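Local coordinates for TCP pilus virulence regulatory protein (Vibrio cholerae, PDB 4MLO) that probably activates transcription of virulence genes, including those of the toxin-coregulated pilus, as a DNA-binding AraC-family regulator that holds a fatty acid between its cupin-like and helical parts, at residues F22-F33 / I58-F69; D167-S175 / L202-G210. All blocks are in the same frame, centred on the assembly; numbering follows the deposited sequence.

Following the chain from its N terminus, contact 1 comes first: 58-69 returns alongside 22-33 and closes a loop that carries strands 40-44 and 49-53. It spans two antiparallel sheets, pairing strand 19-26 with 66-73 in one and 31-35 with 57-61 in the other, beside the bound palmitoleic acid. Only much later does contact 2 close its own loop, through helix 188-195, by laying helix 199-207 against the start of helix 170-180. The two loops follow in series, neither nesting nor crossing. They nevertheless touch: N64 ND2 probably bonds to E172 OE1, and R68 NH2 to R209 O, so the cupin-like domain and the helical part are tied together.

Contact 1 (F22-F33 / I58-F69); sequences FNNLYINDYKMF and IILLKKNSIQRF. With PAM (palmitoleic acid), chain E.
Y26 donates its phenol proton to the side-chain carbonyl of N64, OH to OD1 2.7 Å, meeting the C=O nearly end-on with ring and amide planes 30° apart. N64 ND2 is occupied by E172, so both ends of the amide are fixed. N64 belongs to the type II turn K62–S65, at the position with positive phi, a conformation asparagine accepts readily. I27 straps this turn: N64 N donates to I27 O at 2.8 Å and I27 N to S65 O. Behind it, S65 OG donates to K62 O (2.6 Å) and accepts from Q67 NE2, a small hydroxyl lying beside I27 CG1. The branched I27 fills the corner with CD1 against L61 CD1 and Q67 CG. K63 rests CB over the centre of the Y30 ring, 3.5 Å from the centroid, in a CH-pi contact.

Here the two sheets of the cupin-like fold meet. N24 and L25 both face Q67 in a G1 beta bulge, while K31 to F33 pair antiparallel with I59 to L61.

The inward side chains line the fatty-acid pocket. With chi1 at 71°, the F33 ring is sandwiched by I59 CB on one face and palmitoleic acid C7 on the other. F22 CD2 sits over the F69 ring, toward its rim, and the edge of that ring faces C8 of palmitoleic acid. K31 NZ donates to O2 of palmitoleic acid (2.9 Å), the acid end that a lysine suits, and is also bonded to T85 OG1.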
# COMPACT_ATOMS: atom_id res chain seq x y z
N PHE A 22 -1.36 6.07 10.60
CA PHE A 22 -2.33 5.66 9.61
C PHE A 22 -3.39 4.79 10.25
O PHE A 22 -3.05 3.84 10.99
CB PHE A 22 -1.65 4.90 8.48
CG PHE A 22 -0.55 5.67 7.85
CD1 PHE A 22 -0.84 6.70 6.98
CD2 PHE A 22 0.76 5.45 8.22
CE1 PHE A 22 0.17 7.45 6.42
CE2 PHE A 22 1.77 6.20 7.66
CZ PHE A 22 1.48 7.19 6.76
N ASN A 23 -4.65 5.07 9.93
CA ASN A 23 -5.81 4.37 10.46
C ASN A 23 -6.72 3.97 9.31
O ASN A 23 -7.29 4.84 8.65
CB ASN A 23 -6.60 5.22 11.46
CG ASN A 23 -7.77 4.47 12.06
OD1 ASN A 23 -7.59 3.45 12.70
ND2 ASN A 23 -8.96 4.97 11.86
N ASN A 24 -6.88 2.67 9.08
CA ASN A 24 -7.74 2.20 8.01
C ASN A 24 -7.27 2.74 6.66
O ASN A 24 -8.07 3.12 5.80
CB ASN A 24 -9.20 2.53 8.29
CG ASN A 24 -9.80 1.63 9.39
OD1 ASN A 24 -9.21 0.60 9.75
ND2 ASN A 24 -10.94 2.03 9.92
N LEU A 25 -5.96 2.65 6.45
CA LEU A 25 -5.33 2.99 5.17
C LEU A 25 -5.44 1.78 4.24
O LEU A 25 -4.80 0.75 4.48
CB LEU A 25 -3.87 3.37 5.37
CG LEU A 25 -3.09 3.78 4.12
CD1 LEU A 25 -3.64 5.12 3.62
CD2 LEU A 25 -1.56 3.79 4.35
N TYR A 26 -6.22 1.95 3.16
CA TYR A 26 -6.39 0.94 2.11
C TYR A 26 -5.21 0.99 1.15
O TYR A 26 -4.85 2.05 0.61
CB TYR A 26 -7.70 1.16 1.34
CG TYR A 26 -7.83 0.29 0.11
CD1 TYR A 26 -8.14 -1.05 0.20
CD2 TYR A 26 -7.60 0.82 -1.13
CE1 TYR A 26 -8.22 -1.84 -0.95
CE2 TYR A 26 -7.65 0.07 -2.24
CZ TYR A 26 -7.94 -1.25 -2.16
OH TYR A 26 -7.96 -1.93 -3.37
N ILE A 27 -4.60 -0.16 0.92
CA ILE A 27 -3.40 -0.26 0.10
C ILE A 27 -3.89 -0.63 -1.30
O ILE A 27 -4.24 -1.77 -1.56
CB ILE A 27 -2.40 -1.27 0.66
CG1 ILE A 27 -2.01 -0.90 2.09
CG2 ILE A 27 -1.20 -1.33 -0.21
CD1 ILE A 27 -1.41 0.50 2.25
N ASN A 28 -3.90 0.36 -2.21
CA ASN A 28 -4.51 0.21 -3.53
C ASN A 28 -3.66 -0.65 -4.46
O ASN A 28 -4.18 -1.28 -5.38
CB ASN A 28 -4.71 1.58 -4.17
CG ASN A 28 -5.49 1.49 -5.45
OD1 ASN A 28 -6.66 1.17 -5.41
ND2 ASN A 28 -4.84 1.75 -6.59
N ASP A 29 -2.34 -0.63 -4.25
CA ASP A 29 -1.37 -1.37 -5.03
C ASP A 29 -0.23 -1.79 -4.10
O ASP A 29 -0.04 -1.19 -3.05
CB ASP A 29 -0.80 -0.53 -6.17
CG ASP A 29 -1.75 -0.48 -7.35
OD1 ASP A 29 -2.04 -1.56 -7.92
OD2 ASP A 29 -2.22 0.62 -7.68
N TYR A 30 0.52 -2.82 -4.48
CA TYR A 30 1.63 -3.28 -3.65
C TYR A 30 2.61 -2.14 -3.40
O TYR A 30 2.90 -1.37 -4.31
CB TYR A 30 2.37 -4.45 -4.31
CG TYR A 30 1.53 -5.68 -4.36
CD1 TYR A 30 0.80 -5.98 -5.50
CD2 TYR A 30 1.42 -6.50 -3.26
CE1 TYR A 30 -0.03 -7.12 -5.53
CE2 TYR A 30 0.61 -7.64 -3.28
CZ TYR A 30 -0.10 -7.93 -4.43
OH TYR A 30 -0.91 -9.04 -4.45
N LYS A 31 3.06 -2.01 -2.15
CA LYS A 31 3.96 -0.92 -1.76
C LYS A 31 5.17 -1.44 -1.01
O LYS A 31 5.11 -2.43 -0.29
CB LYS A 31 3.25 0.14 -0.88
CG LYS A 31 2.31 1.01 -1.69
CD LYS A 31 1.60 2.01 -0.85
CE LYS A 31 0.47 2.63 -1.61
NZ LYS A 31 0.98 3.64 -2.56
N MET A 32 6.29 -0.72 -1.16
CA MET A 32 7.49 -1.00 -0.40
C MET A 32 8.00 0.35 0.09
O MET A 32 7.91 1.34 -0.65
CB MET A 32 8.55 -1.70 -1.25
CG MET A 32 8.08 -3.03 -1.83
SD MET A 32 9.21 -3.74 -3.09
CE MET A 32 10.61 -4.14 -2.07
N PHE A 33 8.47 0.41 1.33
CA PHE A 33 9.05 1.68 1.78
C PHE A 33 10.20 1.43 2.74
O PHE A 33 10.35 0.35 3.31
CB PHE A 33 8.00 2.63 2.39
CG PHE A 33 7.47 2.22 3.74
CD1 PHE A 33 6.26 1.54 3.85
CD2 PHE A 33 8.14 2.57 4.92
CE1 PHE A 33 5.74 1.20 5.09
CE2 PHE A 33 7.62 2.24 6.17
CZ PHE A 33 6.42 1.55 6.25
N ILE A 58 13.37 -2.93 4.66
CA ILE A 58 12.30 -2.72 3.70
C ILE A 58 10.99 -3.21 4.33
O ILE A 58 10.91 -4.36 4.78
CB ILE A 58 12.56 -3.48 2.38
CG1 ILE A 58 13.92 -3.14 1.80
CG2 ILE A 58 11.44 -3.19 1.36
CD1 ILE A 58 14.11 -1.70 1.43
N ILE A 59 9.97 -2.36 4.29
CA ILE A 59 8.62 -2.73 4.72
C ILE A 59 7.79 -2.93 3.46
O ILE A 59 7.76 -2.07 2.58
CB ILE A 59 7.98 -1.66 5.61
CG1 ILE A 59 8.93 -1.31 6.78
CG2 ILE A 59 6.65 -2.15 6.12
CD1 ILE A 59 9.20 -2.45 7.72
N LEU A 60 7.13 -4.08 3.38
CA LEU A 60 6.27 -4.39 2.25
C LEU A 60 4.83 -4.38 2.73
O LEU A 60 4.50 -5.05 3.71
CB LEU A 60 6.63 -5.76 1.69
CG LEU A 60 8.03 -5.92 1.09
CD1 LEU A 60 9.06 -6.28 2.18
CD2 LEU A 60 8.04 -6.92 -0.02
N LEU A 61 3.96 -3.73 1.96
CA LEU A 61 2.54 -3.66 2.30
C LEU A 61 1.74 -4.35 1.21
O LEU A 61 1.89 -4.04 0.02
CB LEU A 61 2.06 -2.21 2.48
CG LEU A 61 2.81 -1.36 3.52
CD1 LEU A 61 2.22 0.03 3.55
CD2 LEU A 61 2.74 -2.00 4.89
N LYS A 62 0.88 -5.29 1.61
CA LYS A 62 0.15 -6.11 0.64
C LYS A 62 -1.03 -5.35 0.05
O LYS A 62 -1.77 -4.64 0.75
CB LYS A 62 -0.34 -7.39 1.30
CG LYS A 62 -0.88 -8.37 0.32
CD LYS A 62 -1.62 -9.49 1.01
CE LYS A 62 -0.75 -10.21 1.95
NZ LYS A 62 -1.48 -11.42 2.46
N LYS A 63 -1.23 -5.51 -1.25
CA LYS A 63 -2.37 -4.92 -1.92
C LYS A 63 -3.66 -5.43 -1.30
O LYS A 63 -3.76 -6.61 -0.93
CB LYS A 63 -2.34 -5.28 -3.41
CG LYS A 63 -3.40 -4.56 -4.22
CD LYS A 63 -3.44 -5.03 -5.67
CE LYS A 63 -4.52 -4.27 -6.41
NZ LYS A 63 -4.78 -4.78 -7.79
N ASN A 64 -4.62 -4.51 -1.16
CA ASN A 64 -5.97 -4.72 -0.62
C ASN A 64 -5.97 -4.90 0.88
O ASN A 64 -6.99 -5.22 1.46
CB ASN A 64 -6.70 -5.90 -1.28
CG ASN A 64 -6.98 -5.64 -2.74
OD1 ASN A 64 -7.31 -4.53 -3.14
ND2 ASN A 64 -6.81 -6.67 -3.55
N SER A 65 -4.84 -4.66 1.54
CA SER A 65 -4.86 -4.71 2.98
C SER A 65 -5.38 -3.39 3.53
O SER A 65 -5.40 -2.37 2.84
CB SER A 65 -3.46 -5.01 3.54
OG SER A 65 -2.53 -3.99 3.19
N ILE A 66 -5.79 -3.41 4.79
CA ILE A 66 -6.25 -2.22 5.51
C ILE A 66 -5.29 -2.05 6.68
O ILE A 66 -5.32 -2.82 7.64
CB ILE A 66 -7.70 -2.36 6.00
CG1 ILE A 66 -8.65 -2.54 4.83
CG2 ILE A 66 -8.09 -1.15 6.86
CD1 ILE A 66 -8.67 -1.42 3.85
N GLN A 67 -4.45 -1.02 6.59
CA GLN A 67 -3.33 -0.85 7.51
C GLN A 67 -3.66 0.07 8.68
O GLN A 67 -4.39 1.06 8.54
CB GLN A 67 -2.13 -0.30 6.76
CG GLN A 67 -1.60 -1.23 5.65
CD GLN A 67 -0.87 -2.43 6.20
OE1 GLN A 67 -0.42 -2.43 7.33
NE2 GLN A 67 -0.72 -3.47 5.37
N ARG A 68 -3.12 -0.29 9.85
CA ARG A 68 -3.14 0.55 11.05
C ARG A 68 -1.75 0.52 11.67
O ARG A 68 -1.41 -0.44 12.36
CB ARG A 68 -4.17 0.06 12.06
CG ARG A 68 -5.58 0.04 11.53
CD ARG A 68 -6.55 -0.67 12.46
NE ARG A 68 -7.81 -0.87 11.79
CZ ARG A 68 -8.16 -1.96 11.10
NH1 ARG A 68 -7.38 -3.03 11.04
NH2 ARG A 68 -9.33 -1.98 10.52
N PHE A 69 -0.97 1.58 11.46
CA PHE A 69 0.40 1.58 11.97
C PHE A 69 0.87 3.01 12.11
O PHE A 69 0.29 3.93 11.54
CB PHE A 69 1.36 0.76 11.09
CG PHE A 69 1.68 1.38 9.75
CD1 PHE A 69 0.89 1.09 8.65
CD2 PHE A 69 2.80 2.17 9.56
CE1 PHE A 69 1.20 1.59 7.41
CE2 PHE A 69 3.12 2.70 8.32
CZ PHE A 69 2.32 2.39 7.23
C1 PAM E . 1.37 6.92 -0.41
O1 PAM E . 2.42 7.41 -0.90
O2 PAM E . 0.70 6.06 -1.03
C2 PAM E . 0.87 7.38 0.93
C3 PAM E . 0.75 6.21 1.92
C4 PAM E . 2.12 5.57 2.13
C5 PAM E . 2.10 4.45 3.16
C6 PAM E . 3.44 3.73 3.23
C7 PAM E . 4.59 4.64 3.66
C8 PAM E . 4.45 5.04 5.12
C9 PAM E . 5.54 6.01 5.57
C10 PAM E . 5.56 7.31 5.24
C11 PAM E . 4.51 7.94 4.34
C12 PAM E . 4.25 9.41 4.67
C13 PAM E . 2.95 9.83 3.97
C14 PAM E . 2.29 11.07 4.52
C15 PAM E . 1.95 10.94 6.00
C16 PAM E . 0.80 11.83 6.40
O HOH W 1 -9.52 1.38 13.13
O HOH W 2 -5.01 -1.47 -8.53
O HOH W 3 -3.47 -8.74 -2.44

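Contact 2 (D167-S175 / L202-G210)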
# COMPACT_ATOMS: atom_id res chain seq x y z
N ASP A 167 -5.09 -14.01 -8.17
CA ASP A 167 -5.96 -13.13 -8.95
C ASP A 167 -7.44 -13.29 -8.58
O ASP A 167 -8.21 -12.35 -8.79
CB ASP A 167 -5.80 -13.42 -10.45
CG ASP A 167 -4.45 -13.00 -10.98
OD1 ASP A 167 -4.20 -11.78 -11.05
OD2 ASP A 167 -3.66 -13.90 -11.35
N LEU A 168 -7.83 -14.44 -8.05
CA LEU A 168 -9.23 -14.76 -7.81
C LEU A 168 -9.70 -14.39 -6.40
O LEU A 168 -10.85 -14.68 -6.07
CB LEU A 168 -9.46 -16.26 -8.04
N ASP A 169 -8.86 -13.77 -5.58
CA ASP A 169 -9.20 -13.49 -4.20
C ASP A 169 -10.46 -12.62 -4.12
O ASP A 169 -10.62 -11.68 -4.91
CB ASP A 169 -8.02 -12.75 -3.57
CG ASP A 169 -8.24 -12.44 -2.11
OD1 ASP A 169 -7.98 -13.30 -1.26
OD2 ASP A 169 -8.68 -11.31 -1.84
N ALA A 170 -11.33 -12.92 -3.15
CA ALA A 170 -12.60 -12.20 -3.03
C ALA A 170 -12.41 -10.74 -2.65
O ALA A 170 -13.20 -9.89 -3.07
CB ALA A 170 -13.51 -12.87 -2.01
N MET A 171 -11.37 -10.41 -1.88
CA MET A 171 -11.16 -9.01 -1.56
C MET A 171 -10.79 -8.22 -2.80
O MET A 171 -11.22 -7.07 -2.96
CB MET A 171 -10.08 -8.84 -0.50
CG MET A 171 -9.91 -7.38 -0.05
SD MET A 171 -11.35 -6.68 0.82
CE MET A 171 -10.76 -5.01 1.11
N GLU A 172 -9.98 -8.81 -3.67
CA GLU A 172 -9.65 -8.14 -4.92
C GLU A 172 -10.90 -7.96 -5.77
O GLU A 172 -11.08 -6.92 -6.42
CB GLU A 172 -8.56 -8.93 -5.66
CG GLU A 172 -8.38 -8.55 -7.11
CD GLU A 172 -7.81 -7.18 -7.33
OE1 GLU A 172 -7.24 -6.58 -6.39
OE2 GLU A 172 -7.91 -6.70 -8.48
N LYS A 173 -11.81 -8.95 -5.77
CA LYS A 173 -13.05 -8.78 -6.52
C LYS A 173 -13.87 -7.61 -5.98
O LYS A 173 -14.40 -6.81 -6.76
CB LYS A 173 -13.87 -10.06 -6.48
CG LYS A 173 -13.32 -11.19 -7.33
CD LYS A 173 -14.28 -12.38 -7.27
CE LYS A 173 -13.66 -13.63 -7.88
NZ LYS A 173 -13.23 -13.39 -9.28
N ILE A 174 -14.00 -7.51 -4.66
CA ILE A 174 -14.75 -6.41 -4.06
C ILE A 174 -14.09 -5.08 -4.37
O ILE A 174 -14.73 -4.14 -4.83
CB ILE A 174 -14.86 -6.61 -2.54
CG1 ILE A 174 -15.68 -7.88 -2.19
CG2 ILE A 174 -15.39 -5.35 -1.86
CD1 ILE A 174 -15.56 -8.24 -0.73
N SER A 175 -12.78 -4.97 -4.09
CA SER A 175 -12.06 -3.72 -4.30
C SER A 175 -12.08 -3.29 -5.76
O SER A 175 -12.25 -2.11 -6.07
CB SER A 175 -10.62 -3.88 -3.81
OG SER A 175 -10.62 -4.34 -2.46
N LEU A 202 -18.88 -13.30 1.61
CA LEU A 202 -18.10 -12.10 1.34
C LEU A 202 -17.73 -11.35 2.61
O LEU A 202 -16.72 -10.63 2.61
CB LEU A 202 -18.85 -11.14 0.42
CG LEU A 202 -19.00 -11.65 -1.01
CD1 LEU A 202 -19.73 -10.61 -1.79
CD2 LEU A 202 -17.64 -11.97 -1.65
N LYS A 203 -18.56 -11.46 3.66
CA LYS A 203 -18.38 -10.59 4.83
C LYS A 203 -17.07 -10.88 5.52
O LYS A 203 -16.53 -9.98 6.20
CB LYS A 203 -19.52 -10.76 5.83
CG LYS A 203 -19.61 -12.12 6.50
CD LYS A 203 -20.88 -12.28 7.37
CE LYS A 203 -20.91 -13.59 8.13
NZ LYS A 203 -22.23 -13.79 8.83
N LYS A 204 -16.53 -12.09 5.37
CA LYS A 204 -15.28 -12.38 6.06
C LYS A 204 -14.14 -11.50 5.55
O LYS A 204 -13.19 -11.22 6.28
CB LYS A 204 -14.92 -13.86 5.93
CG LYS A 204 -14.34 -14.31 4.63
CD LYS A 204 -13.84 -15.76 4.77
CE LYS A 204 -13.82 -16.47 3.44
NZ LYS A 204 -15.20 -16.65 2.91
N GLU A 205 -14.24 -11.01 4.31
CA GLU A 205 -13.19 -10.14 3.79
C GLU A 205 -13.11 -8.85 4.58
O GLU A 205 -12.01 -8.33 4.83
CB GLU A 205 -13.44 -9.82 2.32
CG GLU A 205 -13.48 -11.05 1.39
CD GLU A 205 -12.31 -11.97 1.54
OE1 GLU A 205 -11.20 -11.49 1.86
OE2 GLU A 205 -12.50 -13.21 1.37
N LEU A 206 -14.25 -8.33 4.99
CA LEU A 206 -14.26 -7.10 5.80
C LEU A 206 -13.97 -7.40 7.26
O LEU A 206 -13.19 -6.68 7.91
CB LEU A 206 -15.62 -6.42 5.66
CG LEU A 206 -15.77 -5.57 4.37
CD1 LEU A 206 -15.91 -6.45 3.14
CD2 LEU A 206 -16.93 -4.63 4.44
N GLU A 207 -14.60 -8.46 7.79
CA GLU A 207 -14.43 -8.83 9.19
C GLU A 207 -12.97 -9.06 9.54
O GLU A 207 -12.50 -8.60 10.58
CB GLU A 207 -15.24 -10.08 9.50
CG GLU A 207 -16.73 -9.83 9.60
CD GLU A 207 -17.54 -11.12 9.76
OE1 GLU A 207 -16.96 -12.22 9.67
OE2 GLU A 207 -18.77 -10.98 9.97
N SER A 208 -12.25 -9.77 8.67
CA SER A 208 -10.86 -10.13 8.93
C SER A 208 -9.95 -8.92 8.84
O SER A 208 -8.84 -8.93 9.39
CB SER A 208 -10.39 -11.21 7.95
OG SER A 208 -10.26 -10.68 6.63
N ARG A 209 -10.40 -7.87 8.18
CA ARG A 209 -9.67 -6.61 8.05
C ARG A 209 -10.16 -5.55 9.02
O ARG A 209 -9.67 -4.41 8.99
CB ARG A 209 -9.77 -6.13 6.61
CG ARG A 209 -9.00 -7.01 5.63
CD ARG A 209 -9.15 -6.62 4.18
NE ARG A 209 -8.29 -7.43 3.30
CZ ARG A 209 -8.59 -8.65 2.87
NH1 ARG A 209 -7.77 -9.31 2.07
NH2 ARG A 209 -9.74 -9.20 3.23
N GLY A 210 -11.12 -5.88 9.89
CA GLY A 210 -11.51 -4.98 10.96
C GLY A 210 -12.31 -3.77 10.54
O GLY A 210 -12.26 -2.74 11.22
O HOH W 4 -8.50 -12.00 1.08
O HOH W 5 -10.39 -14.95 0.48
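The helical part, probably the DNA-binding region of this AraC-family regulator, packs the start of helix 170-180 across helix 199-207 at 89°. D169 is the N-cap of helix 170-180, its OD2 accepting weakly from the backbone N atoms of M171 and E172; a Schellman motif with G210 at positive phi, which suits a residue lacking a side chain, closes the C-terminal side of helix 199-207.

Across the contact, M171 crosses R209 obliquely. With its CG anti to the backbone N (chi1 -176°), M171 sets that methylene 3.4 Å from R209 CZ, over the centre of the guanidinium face, a flat cation that a slim unbranched chain can cover closely. The rotation of R209 is fixed in turn by E205: NH2 donates to E205 O at 2.9 Å, nearly in the guanidinium plane, and to the anti lone pair of E205 OE1 at 3.0 Å, a salt bridge. Small A170 allows close approach, its CB 3.5 Å from E205 OE2. Deeper in, I174 CD1 reaches E205 CB at 4.0 Å and touches L202 and L206.

One water donates to D169 OD1 and E205 OE1 and accepts from R209 NH1. Since D169 OD2 and E205 OE1 are 4.5 Å apart, the arginine's charge and this shared water probably ease the repulsion between the carboxylates and help both stay ionised.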